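Local coordinates for protein gamma-hexachlorocyclohexane dehydrochlorinase (Novosphingobium barchaimii LL02, PDB 5KVB) that probably catalyses two successive 1,2-anti dehydrochlorinations that turn the pollutant gamma-hexachlorocyclohexane (lindane) into a tetrachlorocyclohexadiene, releasing chloride and a proton at each step, at residues 19-24 against 85-90; 25-30 against 37-42; 30-35 against 77-82; 99-104 against 118-123; 114-119 against 138-143. All blocks are in the same frame, centred on the assembly; numbering follows the deposited sequence. Where two conformers were deposited one is given.

Contact 1: 19-24 against 85-90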
# COMPACT_ATOMS: atom_id res chain seq x y z
N ALA A 19 -5.24 0.98 16.04
CA ALA A 19 -5.20 -0.38 16.56
C ALA A 19 -5.69 -1.36 15.49
O ALA A 19 -5.11 -2.44 15.31
CB ALA A 19 -6.04 -0.49 17.81
N ILE A 20 -6.74 -0.99 14.75
CA ILE A 20 -7.33 -1.89 13.77
C ILE A 20 -6.42 -2.01 12.54
O ILE A 20 -6.22 -3.11 12.02
CB ILE A 20 -8.75 -1.42 13.41
CG1 ILE A 20 -9.67 -1.63 14.63
CG2 ILE A 20 -9.28 -2.17 12.18
CD1 ILE A 20 -11.00 -0.90 14.51
N GLN A 21 -5.82 -0.90 12.11
CA GLN A 21 -4.83 -0.94 11.03
C GLN A 21 -3.66 -1.88 11.38
O GLN A 21 -3.22 -2.67 10.55
CB GLN A 21 -4.36 0.48 10.69
CG GLN A 21 -5.46 1.35 10.06
CD GLN A 21 -5.26 2.84 10.29
OE1 GLN A 21 -4.29 3.27 10.92
NE2 GLN A 21 -6.19 3.64 9.78
N ASP A 22 -3.21 -1.86 12.63
CA ASP A 22 -2.17 -2.78 13.10
C ASP A 22 -2.66 -4.25 13.11
O ASP A 22 -1.90 -5.15 12.71
CB ASP A 22 -1.67 -2.40 14.51
CG ASP A 22 -0.81 -1.14 14.53
OD1 ASP A 22 -0.37 -0.66 13.47
OD2 ASP A 22 -0.57 -0.64 15.65
N LEU A 23 -3.89 -4.51 13.54
CA LEU A 23 -4.43 -5.89 13.50
C LEU A 23 -4.38 -6.44 12.09
O LEU A 23 -3.96 -7.59 11.85
CB LEU A 23 -5.88 -5.93 14.01
CG LEU A 23 -6.09 -5.66 15.50
CD1 LEU A 23 -7.57 -5.43 15.77
CD2 LEU A 23 -5.58 -6.83 16.35
N TYR A 24 -4.82 -5.62 11.14
CA TYR A 24 -4.93 -6.05 9.76
C TYR A 24 -3.55 -6.30 9.14
O TYR A 24 -3.34 -7.33 8.49
CB TYR A 24 -5.72 -5.01 8.96
CG TYR A 24 -6.00 -5.40 7.54
CD1 TYR A 24 -7.09 -6.21 7.20
CD2 TYR A 24 -5.19 -4.95 6.52
CE1 TYR A 24 -7.35 -6.54 5.87
CE2 TYR A 24 -5.44 -5.28 5.21
CZ TYR A 24 -6.51 -6.05 4.89
OH TYR A 24 -6.74 -6.36 3.57
N LEU A 85 -6.96 0.03 2.77
CA LEU A 85 -7.80 -0.38 3.91
C LEU A 85 -8.71 0.75 4.35
O LEU A 85 -8.25 1.83 4.71
CB LEU A 85 -6.95 -0.83 5.10
CG LEU A 85 -7.77 -1.33 6.29
CD1 LEU A 85 -8.51 -2.63 5.95
CD2 LEU A 85 -6.88 -1.52 7.50
N ARG A 86 -10.01 0.49 4.28
CA ARG A 86 -11.02 1.50 4.56
C ARG A 86 -11.95 1.00 5.66
O ARG A 86 -12.55 -0.07 5.53
CB ARG A 86 -11.79 1.82 3.27
CG ARG A 86 -12.91 2.83 3.41
CD ARG A 86 -12.40 4.20 3.81
NE ARG A 86 -13.38 5.25 3.50
CZ ARG A 86 -14.26 5.75 4.36
NH1 ARG A 86 -14.30 5.31 5.62
NH2 ARG A 86 -15.09 6.71 3.97
N LEU A 87 -12.04 1.78 6.74
CA LEU A 87 -12.77 1.39 7.96
C LEU A 87 -14.03 2.22 8.15
O LEU A 87 -14.05 3.43 7.87
CB LEU A 87 -11.87 1.55 9.19
CG LEU A 87 -10.52 0.83 9.18
CD1 LEU A 87 -9.73 1.11 10.47
CD2 LEU A 87 -10.70 -0.66 8.95
N GLU A 88 -15.09 1.57 8.61
CA GLU A 88 -16.34 2.25 8.95
C GLU A 88 -16.86 1.73 10.27
O GLU A 88 -16.89 0.51 10.49
CB GLU A 88 -17.39 2.05 7.87
CG GLU A 88 -17.00 2.55 6.49
CD GLU A 88 -17.42 3.98 6.24
OE1 GLU A 88 -17.66 4.72 7.22
OE2 GLU A 88 -17.51 4.37 5.05
N PHE A 89 -17.27 2.64 11.15
CA PHE A 89 -17.81 2.25 12.44
C PHE A 89 -19.30 1.89 12.32
O PHE A 89 -20.13 2.75 12.01
CB PHE A 89 -17.58 3.38 13.46
CG PHE A 89 -16.14 3.51 13.90
CD1 PHE A 89 -15.22 4.17 13.10
CD2 PHE A 89 -15.70 2.94 15.09
CE1 PHE A 89 -13.89 4.28 13.49
CE2 PHE A 89 -14.37 3.05 15.49
CZ PHE A 89 -13.47 3.71 14.69
N VAL A 90 -19.62 0.62 12.52
CA VAL A 90 -21.00 0.16 12.54
C VAL A 90 -21.66 0.65 13.83
O VAL A 90 -22.83 1.07 13.84
CB VAL A 90 -21.07 -1.38 12.44
CG1 VAL A 90 -22.51 -1.87 12.54
CG2 VAL A 90 -20.43 -1.85 11.13
O HOH W 1 -7.85 3.01 7.43

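Contact 2: 25-30 against 37-42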
# COMPACT_ATOMS: atom_id res chain seq x y z
N SER A 25 -2.61 -5.39 9.33
CA SER A 25 -1.26 -5.66 8.85
C SER A 25 -0.65 -6.89 9.53
O SER A 25 0.07 -7.65 8.87
CB SER A 25 -0.37 -4.43 9.03
OG SER A 25 -0.74 -3.44 8.08
N ASP A 26 -0.96 -7.10 10.81
CA ASP A 26 -0.45 -8.26 11.55
C ASP A 26 -0.97 -9.58 10.94
O ASP A 26 -0.25 -10.58 10.94
CB ASP A 26 -0.82 -8.19 13.04
CG ASP A 26 0.10 -7.27 13.84
OD1 ASP A 26 1.15 -6.84 13.30
OD2 ASP A 26 -0.22 -6.98 15.02
N GLN A 27 -2.19 -9.57 10.40
CA GLN A 27 -2.70 -10.75 9.72
C GLN A 27 -1.82 -11.08 8.51
O GLN A 27 -1.39 -12.22 8.32
CB GLN A 27 -4.16 -10.55 9.28
CG GLN A 27 -4.91 -11.85 8.87
CD GLN A 27 -4.62 -12.33 7.45
OE1 GLN A 27 -4.12 -11.57 6.62
NE2 GLN A 27 -4.94 -13.59 7.17
N LEU A 28 -1.56 -10.07 7.68
CA LEU A 28 -0.79 -10.28 6.46
C LEU A 28 0.65 -10.70 6.78
O LEU A 28 1.18 -11.65 6.20
CB LEU A 28 -0.80 -9.03 5.58
CG LEU A 28 -1.99 -8.84 4.63
CD1 LEU A 28 -3.29 -8.62 5.39
CD2 LEU A 28 -1.75 -7.71 3.64
N ILE A 29 1.29 -9.97 7.69
CA ILE A 29 2.67 -10.26 8.08
C ILE A 29 2.78 -11.65 8.74
O ILE A 29 3.70 -12.42 8.44
CB ILE A 29 3.22 -9.16 9.03
CG1 ILE A 29 3.32 -7.81 8.31
CG2 ILE A 29 4.59 -9.53 9.59
CD1 ILE A 29 3.39 -6.62 9.26
N GLY A 30 1.83 -11.99 9.59
CA GLY A 30 1.85 -13.28 10.27
C GLY A 30 1.74 -14.43 9.29
O GLY A 30 2.46 -15.42 9.41
N GLY A 37 2.93 -16.56 16.61
CA GLY A 37 2.59 -15.67 17.71
C GLY A 37 1.85 -14.41 17.26
O GLY A 37 0.81 -14.05 17.83
N ARG A 38 2.37 -13.75 16.24
CA ARG A 38 1.73 -12.55 15.71
C ARG A 38 0.35 -12.89 15.15
O ARG A 38 -0.62 -12.19 15.43
CB ARG A 38 2.60 -11.90 14.62
CG ARG A 38 1.97 -10.64 14.01
CD ARG A 38 2.79 -10.05 12.85
NE ARG A 38 4.18 -9.74 13.22
CZ ARG A 38 4.60 -8.57 13.67
NH1 ARG A 38 3.77 -7.54 13.79
NH2 ARG A 38 5.88 -8.40 13.98
N LEU A 39 0.26 -13.96 14.38
CA LEU A 39 -1.00 -14.34 13.76
C LEU A 39 -2.07 -14.74 14.77
O LEU A 39 -3.25 -14.43 14.59
CB LEU A 39 -0.77 -15.49 12.76
CG LEU A 39 -1.96 -15.98 11.93
CD1 LEU A 39 -2.66 -14.86 11.14
CD2 LEU A 39 -1.51 -17.08 10.99
N ALA A 40 -1.67 -15.42 15.84
CA ALA A 40 -2.64 -15.87 16.85
C ALA A 40 -3.19 -14.71 17.68
O ALA A 40 -4.33 -14.77 18.15
CB ALA A 40 -2.00 -16.91 17.77
N SER A 41 -2.39 -13.65 17.84
CA SER A 41 -2.68 -12.56 18.76
C SER A 41 -3.87 -11.67 18.36
O SER A 41 -4.39 -10.94 19.20
CB SER A 41 -1.44 -11.66 18.92
OG SER A 41 -1.15 -10.97 17.71
N ILE A 42 -4.28 -11.73 17.10
CA ILE A 42 -5.20 -10.74 16.55
C ILE A 42 -6.68 -11.16 16.53
O ILE A 42 -7.53 -10.38 16.08
CB ILE A 42 -4.80 -10.37 15.09
CG1 ILE A 42 -5.02 -11.58 14.16
CG2 ILE A 42 -3.35 -9.88 15.02
CD1 ILE A 42 -4.49 -11.39 12.72
O HOH W 2 0.18 -8.83 17.12

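Contact 3: 30-35 against 77-82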
# COMPACT_ATOMS: atom_id res chain seq x y z
N GLY A 30 1.83 -11.99 9.59
CA GLY A 30 1.85 -13.28 10.27
C GLY A 30 1.74 -14.43 9.29
O GLY A 30 2.46 -15.42 9.41
N VAL A 31 0.87 -14.31 8.29
CA VAL A 31 0.72 -15.38 7.30
C VAL A 31 1.96 -15.47 6.37
O VAL A 31 2.40 -16.57 6.01
CB VAL A 31 -0.57 -15.19 6.47
CG1 VAL A 31 -0.61 -16.13 5.27
CG2 VAL A 31 -1.80 -15.41 7.34
N ASP A 32 2.52 -14.32 6.01
CA ASP A 32 3.66 -14.29 5.08
C ASP A 32 4.98 -14.73 5.70
O ASP A 32 5.76 -15.45 5.07
CB ASP A 32 3.86 -12.88 4.52
CG ASP A 32 2.79 -12.48 3.52
OD1 ASP A 32 2.09 -13.38 3.00
OD2 ASP A 32 2.66 -11.27 3.24
N LYS A 33 5.23 -14.27 6.92
CA LYS A 33 6.49 -14.54 7.62
C LYS A 33 6.37 -15.84 8.43
O LYS A 33 7.34 -16.28 9.05
CB LYS A 33 6.87 -13.37 8.55
CG LYS A 33 7.56 -12.17 7.87
CD LYS A 33 6.75 -11.57 6.72
CE LYS A 33 7.38 -10.28 6.22
NZ LYS A 33 6.76 -9.87 4.92
N ARG A 34 5.17 -16.43 8.41
CA ARG A 34 4.87 -17.65 9.17
C ARG A 34 5.25 -17.44 10.65
O ARG A 34 5.95 -18.26 11.26
CB ARG A 34 5.58 -18.87 8.54
CG ARG A 34 5.24 -19.01 7.06
CD ARG A 34 5.59 -20.37 6.47
NE ARG A 34 5.10 -20.45 5.09
CZ ARG A 34 5.24 -21.51 4.29
NH1 ARG A 34 5.84 -22.60 4.73
NH2 ARG A 34 4.75 -21.47 3.06
N GLN A 35 4.76 -16.33 11.21
CA GLN A 35 4.92 -15.98 12.62
C GLN A 35 3.65 -16.35 13.40
O GLN A 35 2.66 -15.62 13.39
CB GLN A 35 5.22 -14.48 12.80
CG GLN A 35 6.56 -14.04 12.23
CD GLN A 35 6.73 -12.53 12.17
OE1 GLN A 35 5.81 -11.76 12.46
NE2 GLN A 35 7.92 -12.09 11.78
N ASP A 77 6.51 -20.20 -0.86
CA ASP A 77 6.52 -18.91 -0.19
C ASP A 77 5.58 -17.97 -0.94
O ASP A 77 5.23 -18.23 -2.09
CB ASP A 77 7.92 -18.32 -0.14
CG ASP A 77 8.39 -17.86 -1.50
OD1 ASP A 77 8.90 -18.69 -2.27
OD2 ASP A 77 8.23 -16.66 -1.80
N PHE A 78 5.17 -16.89 -0.27
CA PHE A 78 4.39 -15.84 -0.91
C PHE A 78 4.51 -14.53 -0.14
O PHE A 78 5.04 -14.51 0.97
CB PHE A 78 2.92 -16.24 -1.05
CG PHE A 78 2.31 -16.83 0.20
CD1 PHE A 78 2.14 -16.08 1.34
CD2 PHE A 78 1.88 -18.15 0.21
CE1 PHE A 78 1.57 -16.62 2.48
CE2 PHE A 78 1.30 -18.70 1.34
CZ PHE A 78 1.15 -17.94 2.47
N ILE A 79 4.01 -13.46 -0.74
CA ILE A 79 4.00 -12.14 -0.12
C ILE A 79 2.66 -11.49 -0.43
O ILE A 79 2.18 -11.55 -1.56
CB ILE A 79 5.20 -11.28 -0.61
CG1 ILE A 79 5.20 -9.89 0.03
CG2 ILE A 79 5.23 -11.15 -2.13
CD1 ILE A 79 5.33 -9.87 1.56
N HIS A 80 2.05 -10.88 0.59
CA HIS A 80 0.77 -10.17 0.44
C HIS A 80 0.96 -8.69 0.69
O HIS A 80 1.33 -8.30 1.80
CB HIS A 80 -0.28 -10.69 1.44
CG HIS A 80 -0.77 -12.07 1.16
ND1 HIS A 80 -0.02 -13.20 1.43
CD2 HIS A 80 -1.97 -12.51 0.69
CE1 HIS A 80 -0.72 -14.28 1.10
NE2 HIS A 80 -1.91 -13.89 0.66
N TYR A 81 0.69 -7.89 -0.32
CA TYR A 81 0.75 -6.44 -0.22
C TYR A 81 -0.66 -5.87 0.02
O TYR A 81 -1.51 -5.92 -0.87
CB TYR A 81 1.36 -5.83 -1.49
CG TYR A 81 2.78 -6.31 -1.80
CD1 TYR A 81 3.86 -5.81 -1.09
CD2 TYR A 81 3.02 -7.23 -2.81
CE1 TYR A 81 5.17 -6.24 -1.36
CE2 TYR A 81 4.30 -7.67 -3.09
CZ TYR A 81 5.37 -7.16 -2.37
OH TYR A 81 6.66 -7.57 -2.64
N GLY A 82 -0.89 -5.32 1.21
CA GLY A 82 -2.21 -4.77 1.54
C GLY A 82 -2.28 -3.28 1.25
O GLY A 82 -1.38 -2.53 1.64
O HOH W 3 7.40 -14.20 2.33
O HOH W 4 5.99 -17.14 2.68

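Contact 4: 99-104 against 118-123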
# COMPACT_ATOMS: atom_id res chain seq x y z
N GLY A 99 -10.37 -4.11 2.18
CA GLY A 99 -8.98 -3.90 1.78
C GLY A 99 -8.68 -4.64 0.50
O GLY A 99 -9.27 -5.70 0.23
N ASP A 100 -7.76 -4.09 -0.28
CA ASP A 100 -7.35 -4.71 -1.55
C ASP A 100 -5.96 -5.27 -1.40
O ASP A 100 -5.03 -4.55 -1.01
CB ASP A 100 -7.42 -3.69 -2.69
CG ASP A 100 -8.82 -3.14 -2.87
OD1 ASP A 100 -9.75 -3.96 -2.96
OD2 ASP A 100 -9.00 -1.91 -2.89
N VAL A 101 -5.81 -6.55 -1.69
CA VAL A 101 -4.55 -7.25 -1.45
C VAL A 101 -3.97 -7.83 -2.74
O VAL A 101 -4.69 -8.49 -3.51
CB VAL A 101 -4.74 -8.38 -0.39
CG1 VAL A 101 -3.41 -9.11 -0.12
CG2 VAL A 101 -5.34 -7.81 0.90
N LEU A 102 -2.69 -7.56 -2.98
CA LEU A 102 -1.96 -8.13 -4.12
C LEU A 102 -1.01 -9.19 -3.58
O LEU A 102 -0.17 -8.90 -2.73
CB LEU A 102 -1.20 -7.03 -4.88
CG LEU A 102 -0.28 -7.51 -6.01
CD1 LEU A 102 -1.08 -8.20 -7.13
CD2 LEU A 102 0.52 -6.32 -6.55
N CYS A 103 -1.15 -10.42 -4.06
CA CYS A 103 -0.30 -11.51 -3.58
C CYS A 103 0.54 -12.07 -4.71
O CYS A 103 0.02 -12.34 -5.80
CB CYS A 103 -1.15 -12.62 -2.94
SG CYS A 103 -0.20 -14.11 -2.44
N LEU A 104 1.83 -12.22 -4.45
CA LEU A 104 2.74 -12.89 -5.39
C LEU A 104 3.29 -14.13 -4.71
O LEU A 104 3.67 -14.06 -3.54
CB LEU A 104 3.90 -11.97 -5.78
CG LEU A 104 3.51 -10.60 -6.33
CD1 LEU A 104 4.77 -9.77 -6.63
CD2 LEU A 104 2.61 -10.73 -7.57
N ALA A 118 -6.96 -9.99 -4.50
CA ALA A 118 -8.02 -10.37 -3.56
C ALA A 118 -8.64 -9.16 -2.88
O ALA A 118 -8.00 -8.10 -2.76
CB ALA A 118 -7.48 -11.33 -2.53
N VAL A 119 -9.88 -9.34 -2.43
CA VAL A 119 -10.52 -8.38 -1.56
C VAL A 119 -10.74 -9.03 -0.20
O VAL A 119 -11.29 -10.13 -0.12
CB VAL A 119 -11.86 -7.90 -2.15
CG1 VAL A 119 -12.67 -7.13 -1.11
CG2 VAL A 119 -11.60 -7.04 -3.39
N TYR A 120 -10.26 -8.36 0.84
CA TYR A 120 -10.45 -8.81 2.22
C TYR A 120 -11.55 -7.99 2.89
O TYR A 120 -11.45 -6.75 2.96
CB TYR A 120 -9.16 -8.68 3.05
CG TYR A 120 -8.07 -9.70 2.79
CD1 TYR A 120 -8.06 -10.48 1.64
CD2 TYR A 120 -7.05 -9.89 3.72
CE1 TYR A 120 -7.03 -11.42 1.41
CE2 TYR A 120 -6.04 -10.82 3.51
CZ TYR A 120 -6.04 -11.57 2.36
OH TYR A 120 -5.03 -12.49 2.15
N THR A 121 -12.60 -8.66 3.36
CA THR A 121 -13.72 -8.02 4.04
C THR A 121 -13.68 -8.45 5.51
O THR A 121 -13.75 -9.64 5.82
CB THR A 121 -15.06 -8.43 3.40
OG1 THR A 121 -15.03 -8.14 1.99
CG2 THR A 121 -16.19 -7.65 3.99
N SER A 122 -13.51 -7.48 6.41
CA SER A 122 -13.19 -7.78 7.81
C SER A 122 -14.17 -7.13 8.78
O SER A 122 -14.84 -6.16 8.44
CB SER A 122 -11.75 -7.35 8.11
OG SER A 122 -11.54 -5.99 7.78
N GLU A 123 -14.24 -7.67 10.00
CA GLU A 123 -15.00 -7.07 11.09
C GLU A 123 -14.13 -7.14 12.34
O GLU A 123 -13.41 -8.12 12.56
CB GLU A 123 -16.34 -7.78 11.33
CG GLU A 123 -17.23 -7.09 12.37
CD GLU A 123 -18.39 -7.97 12.84
OE1 GLU A 123 -19.48 -7.91 12.22
OE2 GLU A 123 -18.22 -8.72 13.84

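Contact 5: 114-119 against 138-143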
# COMPACT_ATOMS: atom_id res chain seq x y z
N ILE A 114 2.40 -17.39 -9.24
CA ILE A 114 1.00 -16.96 -9.30
C ILE A 114 0.85 -15.51 -8.86
O ILE A 114 1.51 -15.08 -7.91
CB ILE A 114 0.10 -17.83 -8.38
CG1 ILE A 114 0.29 -19.32 -8.65
CG2 ILE A 114 -1.38 -17.42 -8.51
CD1 ILE A 114 -0.25 -19.78 -9.98
N LEU A 115 0.00 -14.75 -9.56
CA LEU A 115 -0.43 -13.44 -9.08
C LEU A 115 -1.89 -13.53 -8.68
O LEU A 115 -2.74 -13.97 -9.46
CB LEU A 115 -0.25 -12.37 -10.16
CG LEU A 115 -0.57 -10.91 -9.81
CD1 LEU A 115 0.31 -9.95 -10.60
CD2 LEU A 115 -2.04 -10.58 -10.04
N ILE A 116 -2.19 -13.10 -7.45
CA ILE A 116 -3.54 -13.10 -6.92
C ILE A 116 -3.96 -11.66 -6.59
O ILE A 116 -3.20 -10.91 -5.96
CB ILE A 116 -3.66 -13.98 -5.66
CG1 ILE A 116 -3.40 -15.45 -5.99
CG2 ILE A 116 -5.03 -13.84 -5.01
CD1 ILE A 116 -3.21 -16.33 -4.75
N ALA A 117 -5.14 -11.27 -7.06
CA ALA A 117 -5.76 -10.03 -6.61
C ALA A 117 -6.97 -10.40 -5.77
O ALA A 117 -7.89 -11.05 -6.25
CB ALA A 117 -6.18 -9.16 -7.81
N ALA A 118 -6.96 -9.99 -4.50
CA ALA A 118 -8.02 -10.37 -3.56
C ALA A 118 -8.64 -9.16 -2.88
O ALA A 118 -8.00 -8.10 -2.76
CB ALA A 118 -7.48 -11.33 -2.53
N VAL A 119 -9.88 -9.34 -2.43
CA VAL A 119 -10.52 -8.38 -1.56
C VAL A 119 -10.74 -9.03 -0.20
O VAL A 119 -11.29 -10.13 -0.12
CB VAL A 119 -11.86 -7.90 -2.15
CG1 VAL A 119 -12.67 -7.13 -1.11
CG2 VAL A 119 -11.60 -7.04 -3.39
N GLY A 138 -11.99 -13.69 2.75
CA GLY A 138 -11.12 -13.44 1.62
C GLY A 138 -11.73 -13.97 0.34
O GLY A 138 -12.16 -15.13 0.29
N ARG A 139 -11.78 -13.12 -0.68
CA ARG A 139 -12.27 -13.48 -2.01
C ARG A 139 -11.24 -13.13 -3.09
O ARG A 139 -10.73 -12.01 -3.13
CB ARG A 139 -13.60 -12.79 -2.30
CG ARG A 139 -14.03 -12.83 -3.75
CD ARG A 139 -15.51 -12.49 -3.91
NE ARG A 139 -15.98 -11.67 -2.80
CZ ARG A 139 -16.02 -10.34 -2.81
NH1 ARG A 139 -15.62 -9.67 -3.88
NH2 ARG A 139 -16.47 -9.69 -1.75
N MET A 140 -10.93 -14.08 -3.96
CA MET A 140 -9.96 -13.85 -5.03
C MET A 140 -10.65 -13.47 -6.33
O MET A 140 -11.45 -14.25 -6.87
CB MET A 140 -9.09 -15.10 -5.24
CG MET A 140 -8.30 -15.50 -4.01
SD MET A 140 -7.28 -16.96 -4.27
CE MET A 140 -6.47 -17.12 -2.69
N ASN A 141 -10.34 -12.28 -6.84
CA ASN A 141 -10.86 -11.83 -8.12
C ASN A 141 -9.97 -12.23 -9.30
O ASN A 141 -10.48 -12.57 -10.37
CB ASN A 141 -11.06 -10.31 -8.11
CG ASN A 141 -12.16 -9.88 -7.16
OD1 ASN A 141 -13.20 -10.54 -7.06
ND2 ASN A 141 -11.94 -8.78 -6.46
N TYR A 142 -8.65 -12.18 -9.10
CA TYR A 142 -7.68 -12.75 -10.06
C TYR A 142 -6.90 -13.87 -9.38
O TYR A 142 -6.40 -13.71 -8.27
CB TYR A 142 -6.65 -11.71 -10.55
CG TYR A 142 -7.13 -10.50 -11.32
CD1 TYR A 142 -8.33 -10.51 -12.03
CD2 TYR A 142 -6.33 -9.35 -11.39
CE1 TYR A 142 -8.72 -9.40 -12.75
CE2 TYR A 142 -6.72 -8.25 -12.09
CZ TYR A 142 -7.92 -8.27 -12.78
OH TYR A 142 -8.33 -7.17 -13.50
N PHE A 143 -6.76 -15.00 -10.07
CA PHE A 143 -5.81 -16.04 -9.69
C PHE A 143 -5.11 -16.41 -10.99
O PHE A 143 -5.66 -17.17 -11.80
CB PHE A 143 -6.51 -17.26 -9.06
CG PHE A 143 -5.55 -18.31 -8.54
CD1 PHE A 143 -5.00 -19.25 -9.39
CD2 PHE A 143 -5.21 -18.35 -7.19
CE1 PHE A 143 -4.12 -20.21 -8.92
CE2 PHE A 143 -4.33 -19.32 -6.71
CZ PHE A 143 -3.79 -20.24 -7.58

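Contact 1: 19-24 against 85-90
L85 sets one methyl, CD1, squarely over the middle of the Y24 ring, 3.8 Å from the centroid and only 2° off the ring normal. With CG of Y24 anti to the backbone N (chi1 -175°), the ring leaves the helix on the side of the strand. This CH-pi contact shares the tight part of the packing with I20, one turn earlier, whose CG2 meets L87 CD1 at 3.7 Å; the two side chains pass alongside each other, pointing opposite ways. Leucines suit both places: L85 keeps its second methyl beside the ring's rim, CD2 lying 3.9 Å from Y24 CD2, and both methyls of L87 reach I20 CG2. The arrangement is the helix-on-sheet packing of the SnoaL-like, NTF2-type fold, in which the long N-terminal helix 10-33 lies across the curved sheet; here helix and strand axes run 10.2 Å apart at 134°. An alanine in place of Y24 would probably leave L85 CD1 without the flat surface it covers and open a gap toward V101 and Y120. The looser side is polar: Q21 brings its CG methylene near the leucines, while its amide works through water, NE2 donating to a water (2.9 Å) that in turn donates to L85 O. Facing away from the helix, R86 pairs with D26 of a neighbouring subunit.

Contact 2: 25-30 against 37-42
D26 and R38 form the polar core of this contact between two successive helices. R38 NH1 donates to D26 OD1 at 2.8 Å in a salt bridge; the oxygen lies almost in the guanidinium plane, yet the nitrogen stands above the carboxylate plane, 47° out of it. OD1 has a second charged partner, R86 of a neighbouring subunit, so the carboxylate is probably kept ionised. OD2 accepts a hydrogen bond from a water, 2.8 Å away, that also donates to S41 OG, and this hydroxyl donates to R38 O at 2.6 Å. R38 is extended to CD and bends at chi3 (-56°), bringing NE, satisfied by Q35 OE1, to 3.7 Å from I29 CG2, which covers one guanidinium face. Next to the polar groups, I42 CD1 packs on Q27 CB at 3.6 Å. G30 suits its place because a CB there would clash with that of L39. The short helix 36-40 thus folds back on helix 10-33 of the SnoaL-like (NTF2-type) fold, L39 reaching helix 59-71 and I42 strand 130-145.

Contact 3: 30-35 against 77-82
D32 holds CG beside its backbone N and anti to the carbonyl carbon (chi1 -72°), and H80 does the same (chi1 -69°), which turns the two CG atoms toward each other. Carboxylate and imidazole planes are 22° apart, nearly coplanar. This His-carboxylate pair probably belongs to the active site of this dehydrochlorinase of SnoaL-like (NTF2-type) fold, with H80 as the proton acceptor, as in a close relative. H80 ND1 donates to the syn lone pair of D32 OD1 at 2.6 Å, while the backbone N of H80 donates to OD2 at 2.7 Å. Two bonds, one to each oxygen, thus fix the rotation of the carboxylate; an aspartate suits the place because its two oxygens take the ring N-H and the backbone N-H of H80 at once. The K33 ammonium group goes beyond the chain to D100 of a neighbouring subunit. A water bridges the two backbones, lying 2.9 Å from D32 O and accepting from F78 N at 3.1 Å.

Contact 4: 99-104 against 118-123
G99 O accepts the backbone N-H of Y120 at 2.9 Å, and V119 CA adds a CA-H...O contact to the same oxygen at 3.5 Å. In return G99 N donates to Y120 O, a less straight bond at 137°. Two residues along, V101 and A118 form a second hydrogen-bonded antiparallel pair, V101 N to A118 O at 2.9 Å and A118 N to V101 O at the same length. Between them D100 and V119 make a non-hydrogen-bonded pair. On the face of V101, its methyl CG2 lies over the centre of the Y120 ring, 3.7 Å from the centroid and 6° off the normal. Y120 turns CG anti to the carbonyl carbon (chi1 -75°), which carries CG to 3.8 Å from V101 CG2. A beta-branched valine suits an extended strand and offers a methyl to this ring; glycine and alanine place little bulk beside the aromatic group. On the opposite face D100 OD1 lies 3.6 Å from V119 CG2, but its charge is answered by K33 of a neighbouring subunit, while OD2 accepts from N84. The pairing belongs to the hairpin of strands 94-107 and 113-127 in the curved sheet of the NTF2-like fold. Strand 75-89 flanks one side and strand 130-145 the other; helix 10-33 covers the face of V101 and Y120, and the latter also touches H80, the probable proton acceptor.

Contact 5: 114-119 against 138-143
I114 lays CG2 over the centre of the F143 ring, 3.8 Å from the centroid and 10° off its normal. The same ring is met obliquely by I116, whose CG1 is 3.6 Å from F143 CD2, the two side chains lying side by side. F143 has CG anti to the backbone N (chi1 -175°), which starts the ring off alongside I116. A flat ring suits the place, since it serves two isoleucines at once, and an alanine here would probably leave I114 CG2 without a surface to cover and open a gap beside I116. M140 continues this apolar face, its CG 3.8 Å from I116 CG2. On the other face A117 CB, small enough to sit close, touches Y142 CD2 at 3.6 Å, while the hydroxyl of Y142 bonds to D77 of a neighbouring subunit. Behind these contacts the backbone pairing carries a classic beta bulge: N141 and Y142 both lie opposite A117, and A117 O accepts from N141 N at 2.8 Å and from Y142 N at 3.2 Å. A117 N donates to Y142 O, and beyond the bulge V119 and R139 resume regular antiparallel pairing. The extra residue shifts the register by one where the chain turns a corner at N141. Strand 130-145 pairs with strand 113-127 in their hairpin, strand 94-107 lies along the other edge of 113-127, and I114 and I116 reach W75.

In the fold
From the N terminus, helix 10-33 supplies the first segments of contacts 1, 2 and 3 in turn. Contact 2 closes a short loop onto helix 36-40, and contact 3, sharing G30 with it, crosses it by carrying the end of the long helix to strand 75-89. Both nest inside the larger loop closed by contact 1, which ties an earlier turn of that helix to a later part of the same strand. Contacts 4 and 5 come after contact 1 closes; contact 5 begins on the stretch where contact 4 ends, sharing A118 and V119. They join three neighbouring strands of the sheet, which Y24 and Q27 of the helix meet at Y120, while I79 and Y81 probably hydrogen-bond to strand 94-107.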